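Long-range contact in ABC transporter (Caldanaerobius, PDB 4G68), which probably captures xylan-derived xylo-oligosaccharides outside the cell, as the solute-binding component of an ABC transporter: residues Leu219-Glu224 against Ser277-Leu282. Residues are numbered along the deposited sequence; the frame is centred on the assembly and turned at random.
Sequences LGEKDE and SGFMGL
The ring of F279 meets L219 and E221 along its CD1-CE1 side. L219 CD2 lies 3.7 Å from F279 CD1, and the two side chains cross obliquely. E221 CB touches the same ring carbon, F279 CD1, at 3.9 Å. F279 CG sits between its own backbone N and carbonyl carbon (chi1 79°), which turns the ring in among these neighbours. In one of its two conformers, M280 has CG 3.7 Å above one face of the F279 ring, out near its rim. F275 stacks on F279 and also touches L219. An alanine in place of F279 would probably open a gap beside L219 and E221 and leave F275 without its stacking partner.

The E221 chain bends at chi2 (59°), and OE1 makes a weak hydrogen bond to G227 N. The E221 side chain lies about 11 Å from a bound beta-D-xylopyranose. A type I beta turn from E221 to E224 leads into helix 225-239 of this solute-binding protein, with E224 at the N-cap. The long K222 chain passes G281 O, with CD at 3.5 Å, and carries NZ off from the 3-10 segment. K222 N also hydrogen-bonds to L282 O, but the bond is doubtful because that oxygen sits too close to a neighbour. E221 N donates to F279 O at 2.9 Å, nearly straight at 174°. L282 N reaches F279 O from the opposite face of the carbonyl plane, at 3.3 Å. This two-sided grip probably fixes the carbonyl's orientation and ties E221 to the 3-10 segment.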
ATOM      1  N   LEU A 219      -8.557  12.283  -4.606  1.00  7.16           N
ATOM      2  CA  LEU A 219      -8.851  11.063  -3.853  1.00  7.51           C
ATOM      3  C   LEU A 219      -9.955  10.377  -4.606  1.00  8.00           C
ATOM      4  O   LEU A 219     -10.919  11.014  -4.987  1.00  8.90           O
ATOM      5  CB  LEU A 219      -9.378  11.354  -2.425  1.00  6.86           C
ATOM      6  CG  LEU A 219      -9.976  10.133  -1.682  1.00  7.49           C
ATOM      7  CD1 LEU A 219      -8.961   9.011  -1.462  1.00  7.29           C
ATOM      8  CD2 LEU A 219     -10.376  10.656  -0.277  1.00  7.65           C
ATOM      9  N   GLY A 220      -9.752   9.084  -4.762  1.00  8.09           N
ATOM     10  CA  GLY A 220     -10.758   8.187  -5.404  1.00  8.99           C
ATOM     11  C   GLY A 220     -11.200   7.173  -4.350  1.00  8.68           C
ATOM     12  O   GLY A 220     -10.480   6.229  -4.001  1.00  8.52           O
ATOM     13  N   GLU A 221     -12.388   7.412  -3.818  1.00  8.48           N
ATOM     14  CA  GLU A 221     -12.874   6.626  -2.637  1.00  8.54           C
ATOM     15  C   GLU A 221     -13.824   5.497  -2.962  1.00  8.13           C
ATOM     16  O   GLU A 221     -14.256   4.738  -2.073  1.00  7.29           O
ATOM     17  CB  GLU A 221     -13.412   7.666  -1.598  1.00  8.50           C
ATOM     18  CG  GLU A 221     -14.161   7.135  -0.322  1.00  8.95           C
ATOM     19  CD  GLU A 221     -13.391   6.202   0.562  1.00  8.94           C
ATOM     20  OE1 GLU A 221     -12.188   5.964   0.386  1.00  8.43           O
ATOM     21  OE2 GLU A 221     -14.061   5.593   1.462  1.00 10.96           O
ATOM     22  N   LYS A 222     -14.117   5.277  -4.240  1.00  8.66           N
ATOM     23  CA  LYS A 222     -15.005   4.185  -4.624  1.00  9.52           C
ATOM     24  C   LYS A 222     -14.725   2.790  -4.074  1.00 10.39           C
ATOM     25  O   LYS A 222     -15.638   2.116  -3.601  1.00  9.16           O
ATOM     26  CB  LYS A 222     -15.128   4.115  -6.175  1.00 11.68           C
ATOM     27  CG  LYS A 222     -16.303   3.217  -6.636  1.00 14.32           C
ATOM     28  CD  LYS A 222     -16.337   3.253  -8.181  1.00 18.50           C
ATOM     29  CE  LYS A 222     -17.001   2.010  -8.794  1.00 24.27           C
ATOM     30  NZ  LYS A 222     -18.457   1.940  -8.500  1.00 25.68           N
ATOM     31  N   ASP A 223     -13.461   2.394  -4.111  1.00  9.43           N
ATOM     32  CA  ASP A 223     -13.012   1.122  -3.628  1.00 10.25           C
ATOM     33  C   ASP A 223     -12.620   1.103  -2.141  1.00  8.29           C
ATOM     34  O   ASP A 223     -12.230   0.068  -1.610  1.00  8.23           O
ATOM     35  CB  ASP A 223     -11.917   0.528  -4.527  1.00 11.03           C
ATOM     36  CG  ASP A 223     -12.385   0.236  -5.911  1.00 13.67           C
ATOM     37  OD1 ASP A 223     -13.356  -0.571  -6.079  1.00 15.59           O
ATOM     38  OD2 ASP A 223     -11.758   0.796  -6.850  1.00 11.79           O
ATOM     39  N   GLU A 224     -12.786   2.260  -1.474  1.00  7.34           N
ATOM     40  CA  GLU A 224     -12.760   2.411  -0.021  1.00  7.40           C
ATOM     41  C   GLU A 224     -11.376   2.366   0.638  1.00  6.33           C
ATOM     42  O   GLU A 224     -11.086   3.179   1.561  1.00  6.67           O
ATOM     43  CB  GLU A 224     -13.706   1.399   0.641  1.00  7.66           C
ATOM     44  CG  GLU A 224     -15.173   1.613   0.168  1.00  8.86           C
ATOM     45  CD  GLU A 224     -16.196   0.918   1.074  1.00 10.14           C
ATOM     46  OE1 GLU A 224     -15.831   0.023   1.868  1.00  8.55           O
ATOM     47  OE2 GLU A 224     -17.428   1.284   0.938  1.00  9.89           O
ATOM     48  N   SER A 277     -16.150  17.263  -5.312  1.00 17.10           N
ATOM     49  CA  SER A 277     -17.504  16.798  -5.077  1.00 20.08           C
ATOM     50  C   SER A 277     -17.749  15.340  -5.390  1.00 19.41           C
ATOM     51  O   SER A 277     -18.384  14.676  -4.574  1.00 23.20           O
ATOM     52  CB  SER A 277     -18.563  17.639  -5.848  1.00 24.51           C
ATOM     53  OG  SER A 277     -18.310  18.988  -5.624  1.00 30.99           O
ATOM     54  N   GLY A 278     -17.249  14.817  -6.507  1.00 17.84           N
ATOM     55  CA  GLY A 278     -17.560  13.413  -6.904  1.00 15.55           C
ATOM     56  C   GLY A 278     -16.537  12.329  -6.476  1.00 13.83           C
ATOM     57  O   GLY A 278     -16.465  11.240  -7.036  1.00 13.71           O
ATOM     58  N   PHE A 279     -15.761  12.636  -5.450  1.00 12.07           N
ATOM     59  CA  PHE A 279     -14.644  11.757  -5.079  1.00  9.90           C
ATOM     60  C   PHE A 279     -15.038  10.376  -4.666  1.00 10.68           C
ATOM     61  O   PHE A 279     -14.230   9.443  -4.811  1.00 10.29           O
ATOM     62  CB  PHE A 279     -13.774  12.431  -4.007  1.00  9.12           C
ATOM     63  CG  PHE A 279     -14.337  12.371  -2.606  1.00  9.03           C
ATOM     64  CD1 PHE A 279     -13.735  11.572  -1.634  1.00  8.91           C
ATOM     65  CD2 PHE A 279     -15.465  13.107  -2.261  1.00  8.91           C
ATOM     66  CE1 PHE A 279     -14.209  11.565  -0.328  1.00 10.06           C
ATOM     67  CE2 PHE A 279     -15.952  13.123  -0.957  1.00 10.08           C
ATOM     68  CZ  PHE A 279     -15.353  12.310   0.005  1.00  9.56           C
ATOM     69  N   MET A 280     -16.263  10.201  -4.159  1.00 11.72           N
ATOM     70  CA  MET A 280     -16.695   8.863  -3.698  0.50 12.04           C
ATOM     71  C   MET A 280     -16.947   7.953  -4.884  1.00 12.03           C
ATOM     72  O   MET A 280     -16.969   6.770  -4.745  1.00 12.02           O
ATOM     73  CB  MET A 280     -17.936   8.962  -2.746  0.50 14.11           C
ATOM     74  CG  MET A 280     -17.584   9.656  -1.429  0.50 17.03           C
ATOM     75  SD  MET A 280     -18.985   9.944  -0.288  0.50 21.19           S
ATOM     76  CE  MET A 280     -19.810  11.336  -1.034  0.50 19.68           C
ATOM     77  N   GLY A 281     -17.149   8.551  -6.040  1.00 12.43           N
ATOM     78  CA  GLY A 281     -17.403   7.826  -7.268  1.00 13.24           C
ATOM     79  C   GLY A 281     -16.157   7.412  -8.017  1.00 13.76           C
ATOM     80  O   GLY A 281     -16.269   6.659  -8.964  1.00 14.04           O
ATOM     81  N   LEU A 282     -14.981   7.928  -7.628  1.00 11.86           N
ATOM     82  CA  LEU A 282     -13.723   7.697  -8.390  1.00 10.39           C
ATOM     83  C   LEU A 282     -12.857   6.602  -7.787  1.00  9.20           C
ATOM     84  O   LEU A 282     -12.836   6.459  -6.555  1.00  7.77           O
ATOM     85  CB  LEU A 282     -12.898   8.981  -8.379  1.00 11.70           C
ATOM     86  CG  LEU A 282     -12.985   9.817  -9.662  1.00 17.00           C
ATOM     87  CD1 LEU A 282     -14.405   9.864 -10.176  1.00 15.53           C
ATOM     88  CD2 LEU A 282     -12.381  11.198  -9.471  1.00 15.77           C
TER